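Local coordinates for putative thiol-disulfide isomerase or thioredoxin (Salmonella enterica subsp. enterica serovar Typhimurium, PDB 3L9V), which probably catalyses thiol-disulfide exchange as a DsbA-like oxidoreductase of the thioredoxin fold, introducing or rearranging disulfide bonds in substrate proteins, at residues I8-F22 with E140-R154. Numbering follows the deposited sequence.
Sequences ITPPVVDAPAVVEFF and EYGVRGTPSVYVRGR
Tyr-141 lies between Val-12 and Phe-21. CG2 of Val-12 sits over the centre of one ring face, a CH-pi contact 3.5 Å from the centroid, while Phe-21 turns its edge to the opposite face in an offset edge-to-face pair, planes at 60°. The phenol end is wrapped by methyl groups: OH of Tyr-141 lies 3.3 Å from CB of Ala-15 and 3.4 Å from CG2 of Val-19. Phe-21 in turn carries CG2 of Val-143 over its ring centre; with CG anti to the carbonyl carbon (chi1 -70°), its ring reaches both this methyl and CE1 of Tyr-150, completing an aromatic cluster. Ile-8 brings CG2 to the edge of Tyr-150, 3.8 Å from CE2, and CD1 to Tyr-141.

Behind these side chains, strands 18-22 and 148-151 pair antiparallel. Val-19 and Tyr-150 exchange two backbone hydrogen bonds, as do Phe-21 and Ser-148, and N of Arg-152 continues the series to O of Ala-17. Farther on, N of Val-12 meets O of Gly-153 at 2.8 Å, nearly straight and on a lone pair. CA of Gly-153 is only 3.3 Å from CB of Ala-15, a close fit at a residue with positive phi. One water accepts from N of Gly-153 and donates to O of Pro-16; another bridges O of Pro-10 and O of Glu-140.

At the other end, the cis peptide before Pro-147 recalls the cis-proline loop of thioredoxin-fold enzymes, and Thr-146 and Pro-147 touch Cys-26 and Cys-29, the probable CxxC pair. In the central sheet, strand 18-22 also pairs in parallel with strand 52-56, while helix 167-182 packs against Val-149 and Val-151, on the sheet face away from the aromatic cluster.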
loop_
_atom_site.group_PDB
_atom_site.type_symbol
_atom_site.label_atom_id
_atom_site.label_comp_id
_atom_site.label_asym_id
_atom_site.label_seq_id
_atom_site.Cartn_x
_atom_site.Cartn_y
_atom_site.Cartn_z
ATOM N N ILE A 8 -11.966 3.282 14.093
ATOM C CA ILE A 8 -11.469 1.993 14.529
ATOM C C ILE A 8 -11.225 1.987 16.038
ATOM O O ILE A 8 -10.906 3.013 16.646
ATOM C CB ILE A 8 -10.189 1.542 13.772
ATOM C CG1 ILE A 8 -9.019 2.480 14.090
ATOM C CG2 ILE A 8 -10.480 1.432 12.271
ATOM C CD1 ILE A 8 -7.682 1.963 13.639
ATOM N N THR A 9 -11.381 0.812 16.627
ATOM C CA THR A 9 -11.136 0.638 18.046
ATOM C C THR A 9 -10.308 -0.620 18.249
ATOM O O THR A 9 -10.704 -1.695 17.818
ATOM C CB THR A 9 -12.455 0.485 18.822
ATOM O OG1 THR A 9 -13.218 -0.574 18.237
ATOM C CG2 THR A 9 -13.269 1.771 18.762
ATOM N N PRO A 10 -9.165 -0.492 18.928
ATOM C CA PRO A 10 -8.704 0.773 19.490
ATOM C C PRO A 10 -7.962 1.540 18.414
ATOM O O PRO A 10 -7.532 0.921 17.445
ATOM C CB PRO A 10 -7.707 0.331 20.574
ATOM C CG PRO A 10 -7.623 -1.181 20.476
ATOM C CD PRO A 10 -8.195 -1.569 19.164
ATOM N N PRO A 11 -7.814 2.859 18.579
ATOM C CA PRO A 11 -7.026 3.700 17.673
ATOM C C PRO A 11 -5.562 3.263 17.651
ATOM O O PRO A 11 -5.126 2.524 18.531
ATOM C CB PRO A 11 -7.146 5.087 18.298
ATOM C CG PRO A 11 -8.421 5.041 19.079
ATOM C CD PRO A 11 -8.505 3.650 19.608
ATOM N N VAL A 12 -4.828 3.687 16.634
ATOM C CA VAL A 12 -3.395 3.435 16.572
ATOM C C VAL A 12 -2.686 4.721 16.940
ATOM O O VAL A 12 -2.931 5.764 16.326
ATOM C CB VAL A 12 -2.970 2.992 15.155
ATOM C CG1 VAL A 12 -1.435 2.720 15.086
ATOM C CG2 VAL A 12 -3.768 1.778 14.750
ATOM N N VAL A 13 -1.827 4.684 17.957
ATOM C CA VAL A 13 -1.096 5.903 18.331
ATOM C C VAL A 13 0.158 6.091 17.482
ATOM O O VAL A 13 0.809 5.117 17.081
ATOM C CB VAL A 13 -0.702 5.949 19.829
ATOM C CG1 VAL A 13 -1.876 5.555 20.703
ATOM C CG2 VAL A 13 0.503 5.055 20.091
ATOM N N ASP A 14 0.499 7.352 17.225
ATOM C CA ASP A 14 1.642 7.679 16.389
ATOM C C ASP A 14 1.478 7.128 14.979
ATOM O O ASP A 14 2.459 6.717 14.365
ATOM C CB ASP A 14 2.932 7.120 16.986
ATOM C CG ASP A 14 3.229 7.676 18.365
ATOM O OD1 ASP A 14 2.661 8.730 18.735
ATOM O OD2 ASP A 14 4.041 7.049 19.082
ATOM N N ALA A 15 0.249 7.123 14.463
ATOM C CA ALA A 15 0.002 6.657 13.099
ATOM C C ALA A 15 0.412 7.706 12.092
ATOM O O ALA A 15 0.243 8.897 12.326
ATOM C CB ALA A 15 -1.474 6.309 12.903
ATOM N N PRO A 16 0.953 7.262 10.950
ATOM C CA PRO A 16 1.104 8.201 9.844
ATOM C C PRO A 16 -0.257 8.863 9.563
ATOM O O PRO A 16 -1.276 8.277 9.907
ATOM C CB PRO A 16 1.523 7.292 8.682
ATOM C CG PRO A 16 2.155 6.094 9.331
ATOM C CD PRO A 16 1.397 5.896 10.604
ATOM N N ALA A 17 -0.281 10.047 8.956
ATOM C CA ALA A 17 -1.553 10.735 8.708
ATOM C C ALA A 17 -2.489 9.900 7.859
ATOM O O ALA A 17 -3.704 9.878 8.099
ATOM C CB ALA A 17 -1.338 12.080 8.050
ATOM N N VAL A 18 -1.932 9.254 6.838
ATOM C CA VAL A 18 -2.693 8.283 6.058
ATOM C C VAL A 18 -1.909 6.991 5.942
ATOM O O VAL A 18 -0.698 6.994 5.688
ATOM C CB VAL A 18 -3.056 8.792 4.641
ATOM C CG1 VAL A 18 -3.891 7.751 3.905
ATOM C CG2 VAL A 18 -3.824 10.091 4.714
ATOM N N VAL A 19 -2.594 5.888 6.161
ATOM C CA VAL A 19 -2.028 4.564 5.968
ATOM C C VAL A 19 -2.948 3.809 5.014
ATOM O O VAL A 19 -4.166 3.841 5.179
ATOM C CB VAL A 19 -1.964 3.808 7.295
ATOM C CG1 VAL A 19 -1.592 2.339 7.078
ATOM C CG2 VAL A 19 -0.985 4.503 8.263
ATOM N N GLU A 20 -2.364 3.154 4.016
ATOM C CA GLU A 20 -3.131 2.267 3.136
ATOM C C GLU A 20 -2.566 0.830 3.095
ATOM O O GLU A 20 -1.420 0.605 2.715
ATOM C CB GLU A 20 -3.217 2.861 1.729
ATOM C CG GLU A 20 -3.920 1.959 0.743
ATOM C CD GLU A 20 -3.955 2.507 -0.676
ATOM O OE1 GLU A 20 -3.718 3.718 -0.894
ATOM O OE2 GLU A 20 -4.225 1.705 -1.586
ATOM N N PHE A 21 -3.353 -0.135 3.542
ATOM C CA PHE A 21 -2.993 -1.534 3.367
ATOM C C PHE A 21 -3.488 -1.959 1.993
ATOM O O PHE A 21 -4.649 -1.680 1.624
ATOM C CB PHE A 21 -3.609 -2.405 4.458
ATOM C CG PHE A 21 -3.000 -2.188 5.831
ATOM C CD1 PHE A 21 -3.359 -1.084 6.599
ATOM C CD2 PHE A 21 -2.068 -3.082 6.345
ATOM C CE1 PHE A 21 -2.815 -0.883 7.871
ATOM C CE2 PHE A 21 -1.496 -2.877 7.612
ATOM C CZ PHE A 21 -1.877 -1.780 8.377
ATOM N N PHE A 22 -2.606 -2.615 1.235
ATOM C CA PHE A 22 -2.892 -2.954 -0.162
ATOM C C PHE A 22 -2.237 -4.285 -0.496
ATOM O O PHE A 22 -1.430 -4.796 0.279
ATOM C CB PHE A 22 -2.366 -1.862 -1.126
ATOM C CG PHE A 22 -0.835 -1.937 -1.391
ATOM C CD1 PHE A 22 0.083 -1.591 -0.401
ATOM C CD2 PHE A 22 -0.346 -2.376 -2.612
ATOM C CE1 PHE A 22 1.471 -1.674 -0.636
ATOM C CE2 PHE A 22 1.024 -2.468 -2.867
ATOM C CZ PHE A 22 1.941 -2.104 -1.870
ATOM N N GLU A 140 -3.137 -4.574 14.384
ATOM C CA GLU A 140 -3.486 -3.408 15.202
ATOM C C GLU A 140 -4.573 -2.546 14.574
ATOM O O GLU A 140 -5.407 -1.994 15.282
ATOM C CB GLU A 140 -2.250 -2.545 15.482
ATOM C CG GLU A 140 -1.197 -3.242 16.360
ATOM C CD GLU A 140 -0.029 -2.332 16.688
ATOM O OE1 GLU A 140 -0.176 -1.091 16.597
ATOM O OE2 GLU A 140 1.045 -2.859 17.024
ATOM N N TYR A 141 -4.538 -2.417 13.248
ATOM C CA TYR A 141 -5.510 -1.619 12.526
ATOM C C TYR A 141 -6.789 -2.406 12.302
ATOM O O TYR A 141 -7.769 -1.868 11.808
ATOM C CB TYR A 141 -4.964 -1.163 11.160
ATOM C CG TYR A 141 -4.081 0.051 11.227
ATOM C CD1 TYR A 141 -2.721 -0.076 11.434
ATOM C CD2 TYR A 141 -4.611 1.333 11.098
ATOM C CE1 TYR A 141 -1.917 1.020 11.510
ATOM C CE2 TYR A 141 -3.803 2.444 11.168
ATOM C CZ TYR A 141 -2.447 2.271 11.381
ATOM O OH TYR A 141 -1.605 3.349 11.453
ATOM N N GLY A 142 -6.765 -3.688 12.628
ATOM C CA GLY A 142 -7.932 -4.537 12.442
ATOM C C GLY A 142 -8.268 -4.740 10.970
ATOM O O GLY A 142 -9.436 -4.769 10.597
ATOM N N VAL A 143 -7.247 -4.896 10.130
ATOM C CA VAL A 143 -7.470 -4.946 8.681
ATOM C C VAL A 143 -8.273 -6.159 8.253
ATOM O O VAL A 143 -8.033 -7.257 8.727
ATOM C CB VAL A 143 -6.140 -4.932 7.898
ATOM C CG1 VAL A 143 -6.406 -4.971 6.393
ATOM C CG2 VAL A 143 -5.375 -3.682 8.253
ATOM N N ARG A 144 -9.209 -5.964 7.336
ATOM C CA ARG A 144 -10.088 -7.058 6.898
ATOM C C ARG A 144 -9.989 -7.339 5.398
ATOM O O ARG A 144 -10.547 -8.314 4.898
ATOM C CB ARG A 144 -11.544 -6.716 7.248
ATOM C CG ARG A 144 -11.815 -6.637 8.750
ATOM C CD ARG A 144 -13.294 -6.431 9.048
ATOM N NE ARG A 144 -13.668 -5.023 9.000
ATOM C CZ ARG A 144 -14.393 -4.475 8.030
ATOM N NH1 ARG A 144 -14.838 -5.223 7.024
ATOM N NH2 ARG A 144 -14.683 -3.179 8.072
ATOM N N GLY A 145 -9.304 -6.463 4.678
ATOM C CA GLY A 145 -9.193 -6.591 3.240
ATOM C C GLY A 145 -8.449 -5.424 2.640
ATOM O O GLY A 145 -7.880 -4.600 3.356
ATOM N N THR A 146 -8.465 -5.340 1.318
ATOM C CA THR A 146 -7.700 -4.321 0.628
ATOM C C THR A 146 -8.509 -3.720 -0.508
ATOM O O THR A 146 -9.395 -4.365 -1.056
ATOM C CB THR A 146 -6.429 -4.943 -0.005
ATOM O OG1 THR A 146 -6.802 -6.119 -0.735
ATOM C CG2 THR A 146 -5.397 -5.327 1.074
ATOM N N PRO A 147 -8.201 -2.472 -0.871
ATOM C CA PRO A 147 -7.347 -1.542 -0.121
ATOM C C PRO A 147 -8.046 -1.107 1.179
ATOM O O PRO A 147 -9.260 -0.996 1.196
ATOM C CB PRO A 147 -7.306 -0.338 -1.047
ATOM C CG PRO A 147 -8.632 -0.403 -1.746
ATOM C CD PRO A 147 -8.778 -1.839 -2.059
ATOM N N SER A 148 -7.303 -0.881 2.249
ATOM C CA SER A 148 -7.905 -0.357 3.470
ATOM C C SER A 148 -7.144 0.884 3.835
ATOM O O SER A 148 -5.954 0.803 4.175
ATOM C CB SER A 148 -7.818 -1.363 4.622
ATOM O OG SER A 148 -8.798 -2.369 4.523
ATOM N N VAL A 149 -7.816 2.025 3.715
ATOM C CA VAL A 149 -7.234 3.330 3.985
ATOM C C VAL A 149 -7.641 3.810 5.384
ATOM O O VAL A 149 -8.817 3.785 5.730
ATOM C CB VAL A 149 -7.736 4.348 2.990
ATOM C CG1 VAL A 149 -7.187 5.742 3.330
ATOM C CG2 VAL A 149 -7.355 3.918 1.550
ATOM N N TYR A 150 -6.662 4.210 6.186
ATOM C CA TYR A 150 -6.909 4.699 7.555
ATOM C C TYR A 150 -6.343 6.097 7.714
ATOM O O TYR A 150 -5.229 6.371 7.267
ATOM C CB TYR A 150 -6.253 3.793 8.585
ATOM C CG TYR A 150 -6.765 2.393 8.540
ATOM C CD1 TYR A 150 -6.185 1.452 7.689
ATOM C CD2 TYR A 150 -7.864 2.012 9.306
ATOM C CE1 TYR A 150 -6.661 0.168 7.629
ATOM C CE2 TYR A 150 -8.356 0.734 9.239
ATOM C CZ TYR A 150 -7.753 -0.187 8.397
ATOM O OH TYR A 150 -8.234 -1.476 8.328
ATOM N N VAL A 151 -7.118 6.976 8.336
ATOM C CA VAL A 151 -6.713 8.357 8.517
ATOM C C VAL A 151 -6.387 8.601 10.003
ATOM O O VAL A 151 -7.134 8.168 10.883
ATOM C CB VAL A 151 -7.776 9.313 7.994
ATOM C CG1 VAL A 151 -7.296 10.760 8.079
ATOM C CG2 VAL A 151 -8.153 8.951 6.540
ATOM N N ARG A 152 -5.237 9.233 10.256
ATOM C CA ARG A 152 -4.736 9.534 11.611
ATOM C C ARG A 152 -4.859 8.418 12.633
ATOM O O ARG A 152 -5.041 8.655 13.830
ATOM C CB ARG A 152 -5.375 10.818 12.142
ATOM C CG ARG A 152 -4.943 12.050 11.340
ATOM C CD ARG A 152 -5.987 13.164 11.325
ATOM N NE ARG A 152 -6.111 13.864 12.601
ATOM C CZ ARG A 152 -7.017 14.808 12.852
ATOM N NH1 ARG A 152 -7.058 15.385 14.047
ATOM N NH2 ARG A 152 -7.886 15.176 11.913
ATOM N N GLY A 153 -4.745 7.192 12.170
ATOM C CA GLY A 153 -4.811 6.061 13.061
ATOM C C GLY A 153 -6.161 5.849 13.713
ATOM O O GLY A 153 -6.265 5.031 14.639
ATOM N N ARG A 154 -7.195 6.559 13.257
ATOM C CA ARG A 154 -8.514 6.366 13.874
ATOM C C ARG A 154 -9.702 6.119 12.944
ATOM O O ARG A 154 -10.699 5.558 13.376
ATOM C CB ARG A 154 -8.853 7.479 14.874
ATOM C CG ARG A 154 -8.102 8.784 14.679
ATOM C CD ARG A 154 -8.623 9.837 15.650
ATOM N NE ARG A 154 -7.987 11.141 15.486
ATOM C CZ ARG A 154 -8.481 12.268 15.993
ATOM N NH1 ARG A 154 -9.611 12.235 16.680
ATOM N NH2 ARG A 154 -7.856 13.425 15.814
HETATM O O HOH W 1 -5.038 -0.800 17.763
HETATM O O HOH W 2 -7.970 -1.285 15.799
HETATM O O HOH W 3 -2.195 7.996 15.553
HETATM O O HOH W 4 -3.452 6.398 9.951
#